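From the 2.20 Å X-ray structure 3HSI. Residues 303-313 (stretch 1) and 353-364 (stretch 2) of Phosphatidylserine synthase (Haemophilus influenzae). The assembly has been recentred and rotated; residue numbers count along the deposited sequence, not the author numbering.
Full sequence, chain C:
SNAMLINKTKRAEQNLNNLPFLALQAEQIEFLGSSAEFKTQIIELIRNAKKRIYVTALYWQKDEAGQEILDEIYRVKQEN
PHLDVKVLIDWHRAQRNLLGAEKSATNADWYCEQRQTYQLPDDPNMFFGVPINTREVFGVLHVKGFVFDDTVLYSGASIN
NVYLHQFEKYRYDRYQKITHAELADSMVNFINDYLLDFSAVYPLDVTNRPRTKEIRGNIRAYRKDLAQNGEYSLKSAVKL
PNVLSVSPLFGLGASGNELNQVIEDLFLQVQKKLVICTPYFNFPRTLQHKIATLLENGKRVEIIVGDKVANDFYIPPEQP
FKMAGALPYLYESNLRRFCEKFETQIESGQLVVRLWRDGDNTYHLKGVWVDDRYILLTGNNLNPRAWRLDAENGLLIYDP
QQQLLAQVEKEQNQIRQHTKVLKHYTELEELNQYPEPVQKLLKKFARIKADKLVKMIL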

ATOM      1  N   ILE C 303      -4.316 -28.105   4.995  1.00 19.55           N
ATOM      2  CA  ILE C 303      -3.865 -26.805   5.470  1.00 20.45           C
ATOM      3  C   ILE C 303      -3.612 -26.904   6.952  1.00 20.45           C
ATOM      4  O   ILE C 303      -4.455 -27.420   7.702  1.00 20.53           O
ATOM      5  N   ILE C 304      -2.430 -26.469   7.369  1.00 19.90           N
ATOM      6  CA  ILE C 304      -2.061 -26.546   8.765  1.00 20.24           C
ATOM      7  C   ILE C 304      -1.810 -25.131   9.259  1.00 20.89           C
ATOM      8  O   ILE C 304      -0.940 -24.452   8.754  1.00 21.06           O
ATOM      9  N   VAL C 305      -2.584 -24.692  10.244  1.00 21.93           N
ATOM     10  CA  VAL C 305      -2.418 -23.378  10.866  1.00 21.78           C
ATOM     11  C   VAL C 305      -2.430 -23.545  12.364  1.00 22.05           C
ATOM     12  O   VAL C 305      -2.786 -24.609  12.871  1.00 22.72           O
ATOM     13  N   GLY C 306      -2.032 -22.499  13.074  1.00 22.28           N
ATOM     14  CA  GLY C 306      -2.150 -22.467  14.503  1.00 22.33           C
ATOM     15  C   GLY C 306      -3.586 -22.229  14.932  1.00 24.00           C
ATOM     16  O   GLY C 306      -4.350 -21.490  14.274  1.00 23.11           O
ATOM     17  N   ASP C 307      -3.952 -22.901  16.022  1.00 24.77           N
ATOM     18  CA  ASP C 307      -5.069 -22.481  16.871  1.00 26.54           C
ATOM     19  C   ASP C 307      -4.871 -21.024  17.279  1.00 26.39           C
ATOM     20  O   ASP C 307      -3.737 -20.601  17.478  1.00 25.55           O
ATOM     21  N   LYS C 308      -5.978 -20.283  17.400  1.00 26.87           N
ATOM     22  CA  LYS C 308      -6.054 -18.966  18.064  1.00 27.36           C
ATOM     23  C   LYS C 308      -4.994 -18.748  19.142  1.00 27.13           C
ATOM     24  O   LYS C 308      -4.315 -17.734  19.180  1.00 27.22           O
ATOM     25  N   VAL C 309      -4.902 -19.712  20.044  1.00 26.99           N
ATOM     26  CA  VAL C 309      -4.052 -19.618  21.206  1.00 27.60           C
ATOM     27  C   VAL C 309      -2.569 -19.778  20.845  1.00 27.61           C
ATOM     28  O   VAL C 309      -1.709 -19.395  21.627  1.00 27.69           O
ATOM     29  N   ALA C 310      -2.271 -20.321  19.662  1.00 27.39           N
ATOM     30  CA  ALA C 310      -0.875 -20.420  19.185  1.00 27.10           C
ATOM     31  C   ALA C 310      -0.393 -19.208  18.336  1.00 27.44           C
ATOM     32  O   ALA C 310       0.692 -19.211  17.770  1.00 26.64           O
ATOM     33  N   ASN C 311      -1.230 -18.187  18.226  1.00 28.70           N
ATOM     34  CA  ASN C 311      -0.882 -16.920  17.581  1.00 30.03           C
ATOM     35  C   ASN C 311      -0.215 -16.034  18.627  1.00 31.11           C
ATOM     36  O   ASN C 311      -0.661 -15.992  19.765  1.00 31.37           O
ATOM     37  N   ASP C 312       0.844 -15.307  18.284  1.00 32.82           N
ATOM     38  CA  ASP C 312       1.496 -14.475  19.323  1.00 34.40           C
ATOM     39  C   ASP C 312       0.777 -13.153  19.740  1.00 34.57           C
ATOM     40  O   ASP C 312       1.229 -12.453  20.667  1.00 33.86           O
ATOM     41  N   PHE C 313      -0.317 -12.808  19.057  1.00 34.82           N
ATOM     42  CA  PHE C 313      -1.153 -11.668  19.474  1.00 34.78           C
ATOM     43  C   PHE C 313      -2.257 -12.089  20.410  1.00 34.00           C
ATOM     44  O   PHE C 313      -2.971 -11.238  20.939  1.00 33.77           O
ATOM     45  N   VAL C 353      -8.042 -29.901   7.382  1.00 22.15           N
ATOM     46  CA  VAL C 353      -7.659 -28.676   8.041  1.00 22.95           C
ATOM     47  C   VAL C 353      -7.142 -29.117   9.381  1.00 22.62           C
ATOM     48  O   VAL C 353      -7.846 -29.807  10.107  1.00 22.51           O
ATOM     49  N   ARG C 354      -5.911 -28.752   9.697  1.00 22.61           N
ATOM     50  CA  ARG C 354      -5.335 -29.142  10.966  1.00 23.60           C
ATOM     51  C   ARG C 354      -5.016 -27.930  11.792  1.00 23.22           C
ATOM     52  O   ARG C 354      -4.491 -26.949  11.265  1.00 24.01           O
ATOM     53  N   LEU C 355      -5.335 -27.996  13.075  1.00 22.81           N
ATOM     54  CA  LEU C 355      -5.030 -26.908  13.982  1.00 23.12           C
ATOM     55  C   LEU C 355      -3.927 -27.327  14.954  1.00 22.18           C
ATOM     56  O   LEU C 355      -4.066 -28.344  15.663  1.00 20.91           O
ATOM     57  N   TRP C 356      -2.864 -26.522  14.994  1.00 20.91           N
ATOM     58  CA  TRP C 356      -1.722 -26.790  15.863  1.00 21.21           C
ATOM     59  C   TRP C 356      -1.916 -26.076  17.182  1.00 21.24           C
ATOM     60  O   TRP C 356      -2.329 -24.906  17.212  1.00 22.12           O
ATOM     61  N   ARG C 357      -1.594 -26.778  18.262  1.00 20.36           N
ATOM     62  CA  ARG C 357      -1.682 -26.218  19.591  1.00 20.95           C
ATOM     63  C   ARG C 357      -0.807 -27.029  20.561  1.00 20.63           C
ATOM     64  O   ARG C 357      -0.855 -28.231  20.554  1.00 19.89           O
ATOM     65  N   ASP C 358      -0.023 -26.342  21.383  1.00 20.29           N
ATOM     66  CA  ASP C 358       0.840 -26.975  22.383  1.00 20.52           C
ATOM     67  C   ASP C 358       0.988 -26.023  23.582  1.00 20.89           C
ATOM     68  O   ASP C 358       1.930 -25.228  23.656  1.00 20.37           O
ATOM     69  N   GLY C 359       0.033 -26.070  24.501  1.00 21.43           N
ATOM     70  CA  GLY C 359       0.074 -25.182  25.682  1.00 21.20           C
ATOM     71  C   GLY C 359      -0.001 -23.726  25.234  1.00 21.35           C
ATOM     72  O   GLY C 359      -0.873 -23.353  24.427  1.00 21.22           O
ATOM     73  N   ASP C 360       0.934 -22.918  25.717  1.00 21.52           N
ATOM     74  CA  ASP C 360       1.009 -21.520  25.308  1.00 22.96           C
ATOM     75  C   ASP C 360       2.064 -21.248  24.227  1.00 21.78           C
ATOM     76  O   ASP C 360       2.376 -20.092  23.960  1.00 20.66           O
ATOM     77  N   ASN C 361       2.643 -22.298  23.641  1.00 21.12           N
ATOM     78  CA  ASN C 361       3.651 -22.106  22.589  1.00 20.36           C
ATOM     79  C   ASN C 361       3.006 -21.593  21.310  1.00 20.86           C
ATOM     80  O   ASN C 361       1.807 -21.772  21.107  1.00 20.56           O
ATOM     81  N   THR C 362       3.769 -20.900  20.468  1.00 21.52           N
ATOM     82  CA  THR C 362       3.139 -20.297  19.297  1.00 21.73           C
ATOM     83  C   THR C 362       3.608 -20.970  18.000  1.00 21.89           C
ATOM     84  O   THR C 362       4.633 -21.715  17.959  1.00 21.09           O
ATOM     85  N   TYR C 363       2.853 -20.698  16.949  1.00 20.22           N
ATOM     86  CA  TYR C 363       3.041 -21.360  15.687  1.00 21.32           C
ATOM     87  C   TYR C 363       3.428 -20.385  14.598  1.00 21.26           C
ATOM     88  O   TYR C 363       2.697 -19.484  14.306  1.00 20.87           O
ATOM     89  N   HIS C 364       4.569 -20.615  13.964  1.00 22.27           N
ATOM     90  CA  HIS C 364       4.992 -19.761  12.875  1.00 23.40           C
ATOM     91  C   HIS C 364       5.530 -20.550  11.661  1.00 23.76           C
ATOM     92  O   HIS C 364       6.516 -20.136  11.068  1.00 24.23           O
TER

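Strands 303-306 and 353-356 run parallel, and their backbone hydrogen bonds, from Arg354 N to Ile303 O (2.8 Å) through Asp307 N to Trp356 O (2.8 Å), fix which side chains become neighbours. Ile303, Val305, Val353 and Leu355 project from one face of the sheet. There Val305 (m) and Leu355 (m, t) meet branch to branch, Val305 CG2 lying 3.7 Å from Leu355 CD2.

Ile304, Arg354 and Trp356 occupy the other face, where Gly306 leaves a hollow. Tyr363 (chi1 t, chi2 90°) fills it: its CB bond points toward stretch 1, its CD2 comes within 3.3 Å of Gly306 N, and one face of the ring covers the backbone of Val305. A CB on Gly306 would lie about 3.1 Å from Tyr363 CB, so the absence of a side chain is what admits the tyrosine so closely. The far end of the ring reaches Ile304 (m, t), with CG2 4.2 Å from Tyr363 CZ, and Tyr363 OH stands 3.1 Å from Ile304 O. Arg354 (m) adds its CB 4.1 Å from Ile304 CG2 before the end of its chain leads away.

Ala310 is a small bump that meets two aromatic residues on one side. Its CB abuts the edge of the Trp356 ring (t), 3.7 Å from CE3, and sits 4.0 Å from Tyr363 CB, while Ala310 O accepts a hydrogen bond from Tyr363 N (2.7 Å). Beyond it, Thr362 (p) rests CG2 3.9 Å from Asp312 CA.

At the more exposed margin, Arg357 extends with chi1 to chi3 all t, and Val309 (t) places CG2 over one face of its guanidinium, 3.8 Å from Arg357 NH2. Asp307 OD1 remains 4.2 Å from Arg357 NH1, beyond salt-bridge range; Asp307 OD2 instead accepts a hydrogen bond from Val309 N (3.3 Å), bracing the turn that presents Val309.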

ATOM      1  CB  ILE C 303      -4.913 -25.704   5.167  1.00 21.14           C
ATOM      2  CG1 ILE C 303      -5.208 -25.674   3.654  1.00 20.33           C
ATOM      3  CG2 ILE C 303      -4.405 -24.344   5.707  1.00 21.17           C
ATOM      4  CD1 ILE C 303      -6.410 -24.762   3.218  1.00 22.47           C
ATOM      5  CB  ILE C 304      -0.765 -27.414   8.972  1.00 19.91           C
ATOM      6  CG1 ILE C 304      -0.844 -28.689   8.119  1.00 19.33           C
ATOM      7  CG2 ILE C 304      -0.557 -27.719  10.465  1.00 19.03           C
ATOM      8  CD1 ILE C 304       0.370 -29.757   8.300  1.00 20.18           C
ATOM      9  CB  VAL C 305      -3.575 -22.400  10.474  1.00 22.56           C
ATOM     10  CG1 VAL C 305      -3.432 -22.005   9.036  1.00 22.71           C
ATOM     11  CG2 VAL C 305      -4.934 -23.056  10.709  1.00 21.17           C
ATOM     12  CB  ASP C 307      -5.081 -23.343  18.144  1.00 26.87           C
ATOM     13  CG  ASP C 307      -6.430 -23.335  18.863  1.00 30.23           C
ATOM     14  OD1 ASP C 307      -7.080 -24.412  18.914  1.00 33.85           O
ATOM     15  OD2 ASP C 307      -6.830 -22.288  19.413  1.00 30.17           O
ATOM     16  CB  LYS C 308      -7.385 -18.878  18.832  1.00 27.94           C
ATOM     17  CG  LYS C 308      -8.552 -18.420  18.075  1.00 29.07           C
ATOM     18  CD  LYS C 308      -9.608 -17.778  19.013  1.00 29.73           C
ATOM     19  CE  LYS C 308     -10.182 -18.661  20.131  1.00 30.23           C
ATOM     20  NZ  LYS C 308     -11.007 -19.844  19.705  1.00 28.81           N
ATOM     21  CB  VAL C 309      -4.479 -20.677  22.231  1.00 28.22           C
ATOM     22  CG1 VAL C 309      -3.481 -20.776  23.381  1.00 28.41           C
ATOM     23  CG2 VAL C 309      -5.898 -20.353  22.752  1.00 28.15           C
ATOM     24  CB  ALA C 310      -0.697 -21.712  18.432  1.00 26.54           C
ATOM     25  CB  ASN C 311      -2.173 -16.276  17.093  1.00 30.28           C
ATOM     26  CG  ASN C 311      -1.936 -15.015  16.281  1.00 33.09           C
ATOM     27  OD1 ASN C 311      -1.579 -13.949  16.817  1.00 37.67           O
ATOM     28  ND2 ASN C 311      -2.149 -15.119  14.989  1.00 34.19           N
ATOM     29  CB  ASP C 312       2.971 -14.232  19.018  1.00 35.50           C
ATOM     30  CG  ASP C 312       3.185 -13.548  17.691  1.00 38.89           C
ATOM     31  OD1 ASP C 312       2.738 -14.096  16.651  1.00 42.86           O
ATOM     32  OD2 ASP C 312       3.814 -12.461  17.686  1.00 43.18           O
ATOM     33  CB  PHE C 313      -1.777 -10.971  18.272  1.00 35.01           C
ATOM     34  CG  PHE C 313      -0.786 -10.259  17.417  1.00 38.58           C
ATOM     35  CD1 PHE C 313      -0.328  -8.998  17.771  1.00 40.64           C
ATOM     36  CD2 PHE C 313      -0.312 -10.842  16.249  1.00 42.18           C
ATOM     37  CE1 PHE C 313       0.584  -8.323  16.977  1.00 42.27           C
ATOM     38  CE2 PHE C 313       0.613 -10.171  15.444  1.00 43.60           C
ATOM     39  CZ  PHE C 313       1.059  -8.910  15.817  1.00 43.61           C
ATOM     40  CB  VAL C 353      -8.853 -27.694   8.179  1.00 22.81           C
ATOM     41  CG1 VAL C 353      -8.494 -26.507   9.112  1.00 24.53           C
ATOM     42  CG2 VAL C 353      -9.257 -27.171   6.811  1.00 24.18           C
ATOM     43  CB  ARG C 354      -4.030 -29.888  10.748  1.00 24.05           C
ATOM     44  CG  ARG C 354      -4.209 -31.332  10.545  1.00 26.94           C
ATOM     45  CD  ARG C 354      -2.907 -31.827  10.033  1.00 29.47           C
ATOM     46  NE  ARG C 354      -3.013 -33.201   9.595  1.00 32.77           N
ATOM     47  CZ  ARG C 354      -2.976 -34.253  10.396  1.00 32.68           C
ATOM     48  NH1 ARG C 354      -2.855 -34.120  11.721  1.00 32.16           N
ATOM     49  NH2 ARG C 354      -3.059 -35.449   9.854  1.00 33.03           N
ATOM     50  CB  LEU C 355      -6.265 -26.502  14.770  1.00 23.85           C
ATOM     51  CG  LEU C 355      -7.426 -25.823  14.019  1.00 26.92           C
ATOM     52  CD1 LEU C 355      -8.515 -25.531  15.023  1.00 29.30           C
ATOM     53  CD2 LEU C 355      -6.994 -24.536  13.364  1.00 28.19           C
ATOM     54  CB  TRP C 356      -0.411 -26.322  15.197  1.00 20.48           C
ATOM     55  CG  TRP C 356       0.878 -26.714  15.913  1.00 19.11           C
ATOM     56  CD1 TRP C 356       1.677 -27.808  15.635  1.00 18.17           C
ATOM     57  CD2 TRP C 356       1.548 -25.984  16.971  1.00 17.05           C
ATOM     58  NE1 TRP C 356       2.789 -27.799  16.467  1.00 19.50           N
ATOM     59  CE2 TRP C 356       2.726 -26.714  17.304  1.00 17.75           C
ATOM     60  CE3 TRP C 356       1.229 -24.828  17.712  1.00 15.90           C
ATOM     61  CZ2 TRP C 356       3.618 -26.301  18.316  1.00 15.32           C
ATOM     62  CZ3 TRP C 356       2.094 -24.409  18.716  1.00 15.38           C
ATOM     63  CH2 TRP C 356       3.306 -25.154  19.005  1.00 17.56           C
ATOM     64  CB  ARG C 357      -3.124 -26.265  20.062  1.00 21.19           C
ATOM     65  CG  ARG C 357      -3.321 -25.537  21.391  1.00 23.72           C
ATOM     66  CD  ARG C 357      -4.762 -25.551  21.820  1.00 29.83           C
ATOM     67  NE  ARG C 357      -4.832 -24.769  23.041  1.00 36.82           N
ATOM     68  CZ  ARG C 357      -5.930 -24.322  23.635  1.00 38.62           C
ATOM     69  NH1 ARG C 357      -7.137 -24.573  23.135  1.00 37.95           N
ATOM     70  NH2 ARG C 357      -5.794 -23.607  24.757  1.00 40.92           N
ATOM     71  CB  ASP C 358       2.206 -27.292  21.772  1.00 20.15           C
ATOM     72  CG  ASP C 358       3.201 -27.843  22.798  1.00 20.74           C
ATOM     73  OD1 ASP C 358       2.757 -28.441  23.799  1.00 20.23           O
ATOM     74  OD2 ASP C 358       4.426 -27.657  22.603  1.00 19.70           O
ATOM     75  CB  ASP C 360       1.297 -20.641  26.534  1.00 23.47           C
ATOM     76  CG  ASP C 360       0.517 -21.082  27.735  1.00 29.16           C
ATOM     77  OD1 ASP C 360      -0.743 -21.000  27.689  1.00 32.93           O
ATOM     78  OD2 ASP C 360       1.166 -21.530  28.721  1.00 35.88           O
ATOM     79  CB  ASN C 361       4.449 -23.386  22.379  1.00 20.06           C
ATOM     80  CG  ASN C 361       5.166 -23.806  23.642  1.00 18.23           C
ATOM     81  OD1 ASN C 361       6.008 -23.063  24.160  1.00 13.96           O
ATOM     82  ND2 ASN C 361       4.820 -24.977  24.169  1.00 18.19           N
ATOM     83  CB  THR C 362       3.353 -18.794  19.235  1.00 21.94           C
ATOM     84  OG1 THR C 362       4.747 -18.547  19.241  1.00 23.19           O
ATOM     85  CG2 THR C 362       2.670 -18.044  20.448  1.00 22.55           C
ATOM     86  CB  TYR C 363       1.750 -22.081  15.324  1.00 20.37           C
ATOM     87  CG  TYR C 363       1.728 -22.814  14.010  1.00 21.29           C
ATOM     88  CD1 TYR C 363       2.106 -24.141  13.949  1.00 20.10           C
ATOM     89  CD2 TYR C 363       1.246 -22.198  12.835  1.00 23.46           C
ATOM     90  CE1 TYR C 363       2.033 -24.851  12.786  1.00 22.31           C
ATOM     91  CE2 TYR C 363       1.181 -22.903  11.632  1.00 21.95           C
ATOM     92  CZ  TYR C 363       1.572 -24.246  11.622  1.00 23.63           C
ATOM     93  OH  TYR C 363       1.551 -25.010  10.473  1.00 21.59           O
ATOM     94  CB  HIS C 364       6.085 -18.844  13.404  1.00 23.97           C
ATOM     95  CG  HIS C 364       6.383 -17.677  12.520  1.00 27.85           C
ATOM     96  ND1 HIS C 364       7.617 -17.501  11.904  1.00 28.59           N
ATOM     97  CD2 HIS C 364       5.612 -16.623  12.149  1.00 24.69           C
ATOM     98  CE1 HIS C 364       7.588 -16.384  11.198  1.00 27.96           C
ATOM     99  NE2 HIS C 364       6.383 -15.839  11.322  1.00 29.59           N
TER